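Long-range contacts in natural killer cell receptor Ly49C (PDB 3C8J), which serves as a homodimeric, disulfide-linked receptor on mouse natural killer cells that recognises class I MHC molecules through a C-type lectin-like domain: residues P114-E119 / W151-S157; L127-P133 / L176-I181; K146-A150 / F168-V174. The protein carries 4 engineered substitutions. All blocks are in the same frame, centred on the assembly; numbering follows the deposited sequence.

Contact 1. Residues P114-E119 / W151-S157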
# COMPACT_ATOMS: atom_id res chain seq x y z
N PRO A 114 13.77 -9.02 -3.81
CA PRO A 114 13.89 -9.98 -4.92
C PRO A 114 12.73 -9.93 -5.93
O PRO A 114 11.67 -9.39 -5.64
CB PRO A 114 13.97 -11.34 -4.20
CG PRO A 114 14.18 -11.00 -2.69
CD PRO A 114 13.48 -9.69 -2.52
N ILE A 115 12.95 -10.51 -7.11
CA ILE A 115 11.95 -10.53 -8.17
C ILE A 115 10.63 -11.09 -7.64
O ILE A 115 10.62 -12.00 -6.81
CB ILE A 115 12.50 -11.25 -9.45
CG1 ILE A 115 11.54 -11.17 -10.64
CG2 ILE A 115 12.95 -12.70 -9.16
CD1 ILE A 115 12.10 -11.85 -11.92
N LEU A 116 9.51 -10.54 -8.11
CA LEU A 116 8.21 -10.78 -7.48
C LEU A 116 7.75 -12.21 -7.35
O LEU A 116 7.75 -12.98 -8.31
CB LEU A 116 7.13 -9.96 -8.16
CG LEU A 116 5.73 -10.03 -7.53
CD1 LEU A 116 5.69 -9.41 -6.15
CD2 LEU A 116 4.72 -9.42 -8.44
N LYS A 117 7.33 -12.55 -6.14
CA LYS A 117 6.51 -13.71 -5.88
C LYS A 117 5.08 -13.25 -5.59
O LYS A 117 4.86 -12.35 -4.79
CB LYS A 117 7.11 -14.52 -4.72
CG LYS A 117 6.12 -15.39 -3.96
CD LYS A 117 6.60 -16.84 -3.88
CE LYS A 117 5.91 -17.54 -2.75
NZ LYS A 117 6.02 -18.99 -2.90
N ILE A 118 4.12 -13.85 -6.27
CA ILE A 118 2.70 -13.51 -6.08
C ILE A 118 2.06 -14.60 -5.25
O ILE A 118 2.17 -15.77 -5.59
CB ILE A 118 1.94 -13.32 -7.42
CG1 ILE A 118 2.60 -12.21 -8.25
CG2 ILE A 118 0.51 -12.95 -7.14
CD1 ILE A 118 1.88 -11.86 -9.57
N GLU A 119 1.40 -14.21 -4.15
CA GLU A 119 0.84 -15.17 -3.19
C GLU A 119 -0.53 -15.69 -3.58
O GLU A 119 -0.79 -16.89 -3.49
CB GLU A 119 0.80 -14.59 -1.77
CG GLU A 119 2.15 -14.22 -1.20
CD GLU A 119 3.09 -15.40 -0.98
OE1 GLU A 119 2.70 -16.58 -1.25
OE2 GLU A 119 4.24 -15.15 -0.52
N TRP A 151 8.94 -20.63 -8.33
CA TRP A 151 9.03 -19.28 -7.82
C TRP A 151 10.45 -18.94 -7.37
O TRP A 151 11.28 -19.83 -7.15
CB TRP A 151 8.03 -19.07 -6.68
CG TRP A 151 6.64 -19.11 -7.20
CD1 TRP A 151 5.80 -20.17 -7.19
CD2 TRP A 151 5.95 -18.06 -7.88
NE1 TRP A 151 4.63 -19.84 -7.80
CE2 TRP A 151 4.69 -18.55 -8.23
CE3 TRP A 151 6.28 -16.73 -8.21
CZ2 TRP A 151 3.75 -17.78 -8.90
CZ3 TRP A 151 5.34 -15.96 -8.88
CH2 TRP A 151 4.09 -16.49 -9.22
N ILE A 152 10.72 -17.65 -7.25
CA ILE A 152 12.03 -17.19 -6.82
C ILE A 152 12.47 -17.83 -5.49
O ILE A 152 13.64 -18.15 -5.33
CB ILE A 152 12.06 -15.65 -6.73
CG1 ILE A 152 13.46 -15.18 -6.30
CG2 ILE A 152 10.93 -15.11 -5.82
CD1 ILE A 152 14.53 -15.41 -7.34
N ASP A 153 11.52 -18.00 -4.57
CA ASP A 153 11.81 -18.51 -3.23
C ASP A 153 11.67 -20.03 -3.05
O ASP A 153 11.94 -20.54 -1.97
CB ASP A 153 10.99 -17.75 -2.16
CG ASP A 153 9.50 -18.14 -2.15
OD1 ASP A 153 9.06 -19.00 -2.94
OD2 ASP A 153 8.75 -17.55 -1.33
N ASN A 154 11.25 -20.73 -4.11
CA ASN A 154 11.00 -22.19 -4.11
C ASN A 154 9.84 -22.64 -3.24
O ASN A 154 9.69 -23.83 -2.95
CB ASN A 154 12.26 -22.97 -3.74
CG ASN A 154 13.34 -22.84 -4.79
OD1 ASN A 154 14.26 -22.04 -4.63
ND2 ASN A 154 13.21 -23.59 -5.87
N GLY A 155 9.02 -21.68 -2.83
CA GLY A 155 7.84 -21.96 -2.04
C GLY A 155 6.64 -22.15 -2.94
O GLY A 155 6.69 -21.80 -4.12
N PRO A 156 5.55 -22.72 -2.40
CA PRO A 156 4.31 -22.76 -3.16
C PRO A 156 3.62 -21.39 -3.16
O PRO A 156 3.96 -20.52 -2.35
CB PRO A 156 3.47 -23.80 -2.42
CG PRO A 156 3.92 -23.70 -1.02
CD PRO A 156 5.39 -23.35 -1.07
N SER A 157 2.67 -21.24 -4.08
CA SER A 157 1.84 -20.06 -4.16
C SER A 157 0.41 -20.51 -4.43
O SER A 157 0.19 -21.53 -5.07
CB SER A 157 2.33 -19.15 -5.28
OG SER A 157 1.27 -18.36 -5.77

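Contact 2. Residues L127-P133 / L176-I181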
# COMPACT_ATOMS: atom_id res chain seq x y z
N LEU A 127 -2.05 -6.05 -8.68
CA LEU A 127 -0.93 -5.66 -9.54
C LEU A 127 -1.40 -5.26 -10.94
O LEU A 127 -0.98 -4.21 -11.45
CB LEU A 127 0.09 -6.76 -9.62
CG LEU A 127 0.84 -6.93 -8.30
CD1 LEU A 127 1.59 -8.23 -8.30
CD2 LEU A 127 1.79 -5.73 -8.05
N GLN A 128 -2.31 -6.04 -11.51
CA GLN A 128 -2.78 -5.77 -12.86
C GLN A 128 -3.61 -4.48 -12.96
O GLN A 128 -3.50 -3.73 -13.95
CB GLN A 128 -3.54 -6.95 -13.40
CG GLN A 128 -2.71 -8.20 -13.46
CD GLN A 128 -3.51 -9.42 -13.86
OE1 GLN A 128 -4.59 -9.69 -13.32
NE2 GLN A 128 -2.99 -10.17 -14.80
N ARG A 129 -4.42 -4.22 -11.94
CA ARG A 129 -5.10 -2.94 -11.87
C ARG A 129 -4.08 -1.81 -11.73
O ARG A 129 -4.30 -0.72 -12.21
CB ARG A 129 -6.07 -2.92 -10.68
CG ARG A 129 -7.34 -3.72 -10.86
CD ARG A 129 -8.28 -3.56 -9.64
NE ARG A 129 -8.23 -4.69 -8.68
CZ ARG A 129 -7.77 -4.58 -7.44
NH1 ARG A 129 -7.31 -3.42 -7.00
NH2 ARG A 129 -7.76 -5.62 -6.63
N HIS A 130 -2.95 -2.08 -11.07
CA HIS A 130 -2.02 -1.01 -10.70
C HIS A 130 -1.10 -0.61 -11.87
O HIS A 130 -0.92 0.55 -12.21
CB HIS A 130 -1.14 -1.48 -9.56
CG HIS A 130 -0.04 -0.53 -9.25
ND1 HIS A 130 -0.26 0.67 -8.61
CD2 HIS A 130 1.27 -0.56 -9.58
CE1 HIS A 130 0.88 1.32 -8.51
NE2 HIS A 130 1.83 0.60 -9.11
N VAL A 131 -0.51 -1.65 -12.44
CA VAL A 131 0.53 -1.54 -13.42
C VAL A 131 0.17 -0.57 -14.55
O VAL A 131 -1.00 -0.51 -14.99
CB VAL A 131 0.83 -2.98 -13.86
CG1 VAL A 131 0.65 -3.23 -15.34
CG2 VAL A 131 2.16 -3.48 -13.24
N ILE A 132 1.15 0.23 -15.00
CA ILE A 132 1.00 0.99 -16.23
C ILE A 132 0.98 -0.06 -17.34
O ILE A 132 1.72 -1.02 -17.24
CB ILE A 132 2.18 1.96 -16.43
CG1 ILE A 132 2.01 3.21 -15.58
CG2 ILE A 132 2.28 2.38 -17.90
CD1 ILE A 132 3.31 3.84 -15.16
N PRO A 133 0.11 0.08 -18.37
CA PRO A 133 0.08 -0.94 -19.46
C PRO A 133 1.48 -1.35 -19.91
O PRO A 133 2.29 -0.49 -20.25
CB PRO A 133 -0.65 -0.24 -20.59
CG PRO A 133 -1.58 0.67 -19.90
CD PRO A 133 -0.91 1.13 -18.60
N LEU A 176 3.64 -10.57 -16.20
CA LEU A 176 2.25 -10.15 -16.17
C LEU A 176 1.97 -8.89 -16.99
O LEU A 176 2.88 -8.08 -17.27
CB LEU A 176 1.68 -10.07 -14.74
CG LEU A 176 1.93 -8.91 -13.78
CD1 LEU A 176 1.52 -7.57 -14.36
CD2 LEU A 176 1.21 -9.16 -12.45
N SER A 177 0.71 -8.76 -17.38
CA SER A 177 0.18 -7.63 -18.11
C SER A 177 -1.09 -7.28 -17.36
O SER A 177 -1.50 -8.03 -16.48
CB SER A 177 -0.11 -8.00 -19.58
OG SER A 177 -0.93 -9.14 -19.68
N LYS A 178 -1.71 -6.15 -17.70
CA LYS A 178 -2.94 -5.74 -17.03
C LYS A 178 -4.05 -6.76 -17.28
O LYS A 178 -5.02 -6.84 -16.52
CB LYS A 178 -3.39 -4.35 -17.50
CG LYS A 178 -2.46 -3.21 -17.10
CD LYS A 178 -3.10 -1.83 -17.30
CE LYS A 178 -4.17 -1.53 -16.26
NZ LYS A 178 -3.58 -1.41 -14.90
N ALA A 179 -3.89 -7.53 -18.36
CA ALA A 179 -4.87 -8.50 -18.83
C ALA A 179 -4.66 -9.91 -18.27
O ALA A 179 -5.64 -10.61 -18.00
CB ALA A 179 -4.89 -8.53 -20.33
N ARG A 180 -3.41 -10.35 -18.11
CA ARG A 180 -3.15 -11.68 -17.54
C ARG A 180 -1.68 -12.00 -17.24
O ARG A 180 -0.88 -11.08 -17.07
CB ARG A 180 -3.74 -12.77 -18.44
CG ARG A 180 -3.16 -12.73 -19.81
CD ARG A 180 -4.01 -13.48 -20.83
NE ARG A 180 -3.42 -13.28 -22.15
CZ ARG A 180 -3.58 -12.18 -22.89
NH1 ARG A 180 -4.34 -11.17 -22.46
NH2 ARG A 180 -2.98 -12.08 -24.07
N ILE A 181 -1.37 -13.29 -17.09
CA ILE A 181 0.00 -13.78 -16.98
C ILE A 181 0.24 -14.84 -18.06
O ILE A 181 -0.65 -15.59 -18.41
CB ILE A 181 0.35 -14.39 -15.58
CG1 ILE A 181 -0.45 -15.66 -15.31
CG2 ILE A 181 0.11 -13.42 -14.48
CD1 ILE A 181 0.21 -16.59 -14.33

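Contact 3. Residues K146-A150 / F168-V174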
# COMPACT_ATOMS: atom_id res chain seq x y z
N LYS A 146 15.11 -29.59 -13.25
CA LYS A 146 14.04 -30.34 -12.60
C LYS A 146 12.83 -30.63 -13.49
O LYS A 146 12.05 -31.55 -13.21
CB LYS A 146 13.58 -29.63 -11.32
CG LYS A 146 14.44 -29.95 -10.11
CD LYS A 146 13.99 -29.18 -8.88
CE LYS A 146 14.58 -29.78 -7.60
NZ LYS A 146 14.37 -28.86 -6.44
N LYS A 147 12.69 -29.86 -14.57
CA LYS A 147 11.51 -29.91 -15.46
C LYS A 147 10.22 -29.55 -14.70
O LYS A 147 9.23 -30.27 -14.72
CB LYS A 147 11.40 -31.25 -16.21
CG LYS A 147 12.37 -31.40 -17.39
CD LYS A 147 11.85 -32.33 -18.47
CE LYS A 147 12.85 -32.46 -19.63
NZ LYS A 147 12.49 -33.50 -20.65
N GLU A 148 10.27 -28.41 -14.01
CA GLU A 148 9.13 -27.89 -13.27
C GLU A 148 9.19 -26.37 -13.18
O GLU A 148 10.25 -25.77 -13.31
CB GLU A 148 9.10 -28.47 -11.85
CG GLU A 148 8.53 -29.86 -11.76
CD GLU A 148 8.36 -30.30 -10.33
OE1 GLU A 148 8.64 -31.49 -10.05
OE2 GLU A 148 7.97 -29.44 -9.49
N TRP A 149 8.03 -25.75 -12.95
CA TRP A 149 7.98 -24.31 -12.73
C TRP A 149 8.38 -24.00 -11.29
O TRP A 149 8.20 -24.84 -10.41
CB TRP A 149 6.61 -23.74 -13.12
CG TRP A 149 6.45 -23.81 -14.61
CD1 TRP A 149 6.03 -24.89 -15.34
CD2 TRP A 149 6.81 -22.80 -15.56
NE1 TRP A 149 6.07 -24.59 -16.68
CE2 TRP A 149 6.54 -23.32 -16.84
CE3 TRP A 149 7.30 -21.49 -15.44
CZ2 TRP A 149 6.75 -22.58 -18.01
CZ3 TRP A 149 7.52 -20.75 -16.60
CH2 TRP A 149 7.24 -21.31 -17.88
N ALA A 150 8.96 -22.83 -11.08
CA ALA A 150 9.49 -22.46 -9.77
C ALA A 150 9.43 -20.98 -9.52
O ALA A 150 9.81 -20.16 -10.36
CB ALA A 150 10.93 -22.94 -9.63
N PHE A 168 1.41 -23.91 -19.36
CA PHE A 168 2.54 -23.16 -19.92
C PHE A 168 3.44 -24.10 -20.73
O PHE A 168 3.96 -25.08 -20.20
CB PHE A 168 3.33 -22.44 -18.84
CG PHE A 168 2.62 -21.26 -18.23
CD1 PHE A 168 1.62 -20.57 -18.94
CD2 PHE A 168 2.96 -20.82 -16.95
CE1 PHE A 168 0.96 -19.47 -18.36
CE2 PHE A 168 2.30 -19.71 -16.36
CZ PHE A 168 1.31 -19.05 -17.07
N LYS A 169 3.61 -23.77 -22.01
CA LYS A 169 4.33 -24.63 -22.96
C LYS A 169 5.83 -24.35 -22.96
O LYS A 169 6.62 -25.21 -22.59
CB LYS A 169 3.75 -24.47 -24.37
CG LYS A 169 2.34 -25.01 -24.52
CD LYS A 169 2.00 -25.30 -25.96
CE LYS A 169 1.14 -26.56 -26.08
NZ LYS A 169 1.07 -27.08 -27.47
N SER A 170 6.20 -23.12 -23.34
CA SER A 170 7.60 -22.69 -23.45
C SER A 170 8.44 -23.01 -22.21
O SER A 170 8.00 -22.83 -21.07
CB SER A 170 7.66 -21.19 -23.72
OG SER A 170 7.01 -20.48 -22.70
N ARG A 171 9.66 -23.49 -22.44
CA ARG A 171 10.63 -23.68 -21.36
C ARG A 171 11.23 -22.33 -20.95
O ARG A 171 12.45 -22.21 -20.77
CB ARG A 171 11.73 -24.66 -21.77
CG ARG A 171 11.41 -26.10 -21.45
CD ARG A 171 12.55 -27.03 -21.86
NE ARG A 171 12.25 -28.44 -21.57
CZ ARG A 171 11.47 -29.21 -22.31
NH1 ARG A 171 10.90 -28.73 -23.41
NH2 ARG A 171 11.25 -30.48 -21.97
N GLY A 172 10.36 -21.33 -20.80
CA GLY A 172 10.77 -19.95 -20.60
C GLY A 172 10.40 -19.44 -19.23
O GLY A 172 10.53 -20.16 -18.24
N CYS A 173 9.92 -18.19 -19.19
CA CYS A 173 9.64 -17.48 -17.96
C CYS A 173 8.19 -16.93 -17.92
O CYS A 173 7.39 -17.23 -18.81
CB CYS A 173 10.63 -16.33 -17.79
SG CYS A 173 12.30 -16.83 -17.39
N VAL A 174 7.86 -16.14 -16.89
CA VAL A 174 6.49 -15.62 -16.75
C VAL A 174 6.44 -14.10 -16.54
O VAL A 174 7.13 -13.55 -15.69
CB VAL A 174 5.70 -16.33 -15.60
CG1 VAL A 174 4.32 -15.69 -15.40
CG2 VAL A 174 5.50 -17.80 -15.89

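Contact 1. Residues P114-E119 / W151-S157
K117 reaches across to the loop 151-157 and ends inside its curve. Its chain leaves with CG anti to the backbone N (chi1 155°) and bends at chi2, a course that lays CD beside W151 CB at 3.9 Å before NZ arrives among oxygens. There NZ forms a salt bridge at 3.0 Å with D153 OD1, which offers its syn lone pair, and donates to P156 O at 2.6 Å from well above the carbonyl plane. The same D153 OD1 accepts G155 N at 2.7 Å from above the carboxylate plane. This Asx turn, together with the type I turn W151-N154, holds the carboxylate where the ammonium group arrives.

W151 opens the second segment at the end of strand 148-151, in the Trp-x-Trp-x-Asp-Asn-Gly sequence through which this C-type lectin-like domain passes from strand to long loop. The six-membered part of its indole lies against the backbone of the first segment: CZ3 is 3.6 Å from I118 N, L116 O sits at the ring edge in its plane, and I118 O stands over one face. The indole NE1 hydrogen-bonds to D160.

I152, next along, puts CG2 3.3 Å from I115 O, while its CD1 meets I115 CG2 at 3.6 Å. Farther on, S157 OG donates to I118 O at 2.7 Å, in the carbonyl plane, and is itself hydrogen-bonded to L159 N, in the turn into helix 160-164.

Contact 2. Residues L127-P133 / L176-I181
L176 brings CD2 to within 3.9 Å of L127 CB, under helix 121-130, and its other methyl, CD1, meets V131 CG2. With L124 also touching L176, the last residue of strand 173-176 is packed against the buried side of the helix.

S177 contributes its backbone: S177 O takes a weak hydrogen bond from Q128 NE2 at 3.1 Å, bent to 131° at the hydrogen. The extended chain of Q128 carries the amide there, with CG passing close to that carbonyl on the way.

K178 has the most surface buried here. Its chain turns at chi3 (74°) and again at chi4 (66°), curling NZ back beneath the helix end. NZ donates to Q128 O at 2.5 Å and to V131 O at 2.7 Å, the latter in the carbonyl plane, with a weak third bond to R129 O at 2.9 Å. The aliphatic part is used too: K178 CG touches V131 CG1 at 3.6 Å, the two side chains running antiparallel where they touch, and CD packs on the P133 ring.

R180 places its backbone next to the Q128 amide, and its N donates to S177 OG at 3.2 Å, completing an ST motif that rounds off the turn. A lysine ammonium gathering carbonyls at a helix C terminus, where the helix dipole would probably help it, thus joins the second helix of the C-type lectin-like fold to a loop implicated in MHC class I binding.

Contact 3. Residues K146-A150 / F168-V174
W149 and F168 form an edge-to-face pair, the edge of the phenyl ring directed at the face of the six-membered ring of the indole, with centroids 5.5 Å apart and planes at 63°. This is the densely filled half of the contact. F168 CB also comes down on the indole, 3.5 Å from W149 CZ2. The far rim of the ring is met by backbone: S170 O lies 3.3 Å from W149 CZ2 and G172 O 3.5 Å from W149 CZ3, both obliquely. V174 closes in with CG2, 3.6 Å from W149 CZ3. With CG anti to the carbonyl carbon (chi1 -69°), W149 directs its indole over toward the 168-174 segment.

The two segments do not pair directly. Strands 148-151 and 173-176 both pair antiparallel with strand 136-143, which runs between them in the sheet of the C-type lectin-like domain, and Y142 of that strand meets W149 edge-to-face. C173, disulfide-bonded to C186, turns its side chain away from W149. F168 to S170 belong to the 161-170 region implicated in MHC class I binding, and S170 OG hydrogen-bonds to D183.

At the other end the packing thins into solvent. K147, which with E148 faces D143 in a G1 beta bulge, extends its chain to R171, the centre of an inverse gamma turn. K147 CE lies in the guanidinium plane, at its edge, 3.5 Å from R171 NH2. K147 NZ is equally near, a pairing of like charges probably eased by the exposure of both side chains.

From the N-terminal side, the chain leaves helix 101-110 through 114-119, the first half of contact 1, then enters helix 121-130, whose end supplies 127-133 to contact 2. After strand 136-143 it reaches 146-150, which opens contact 3 and runs directly into 151-157, where contact 1 closes its loop. Contact 3 closes at 168-174 and contact 2 at 176-181, so contact 3 nests within contact 2 while contact 1 crosses both. Contact 1 joins the loop between the helices to the loop after strand 148-151, contact 2 the end of helix 121-130 to the loop after strand 173-176, and contact 3 strand 148-151 to the approach to strand 173-176.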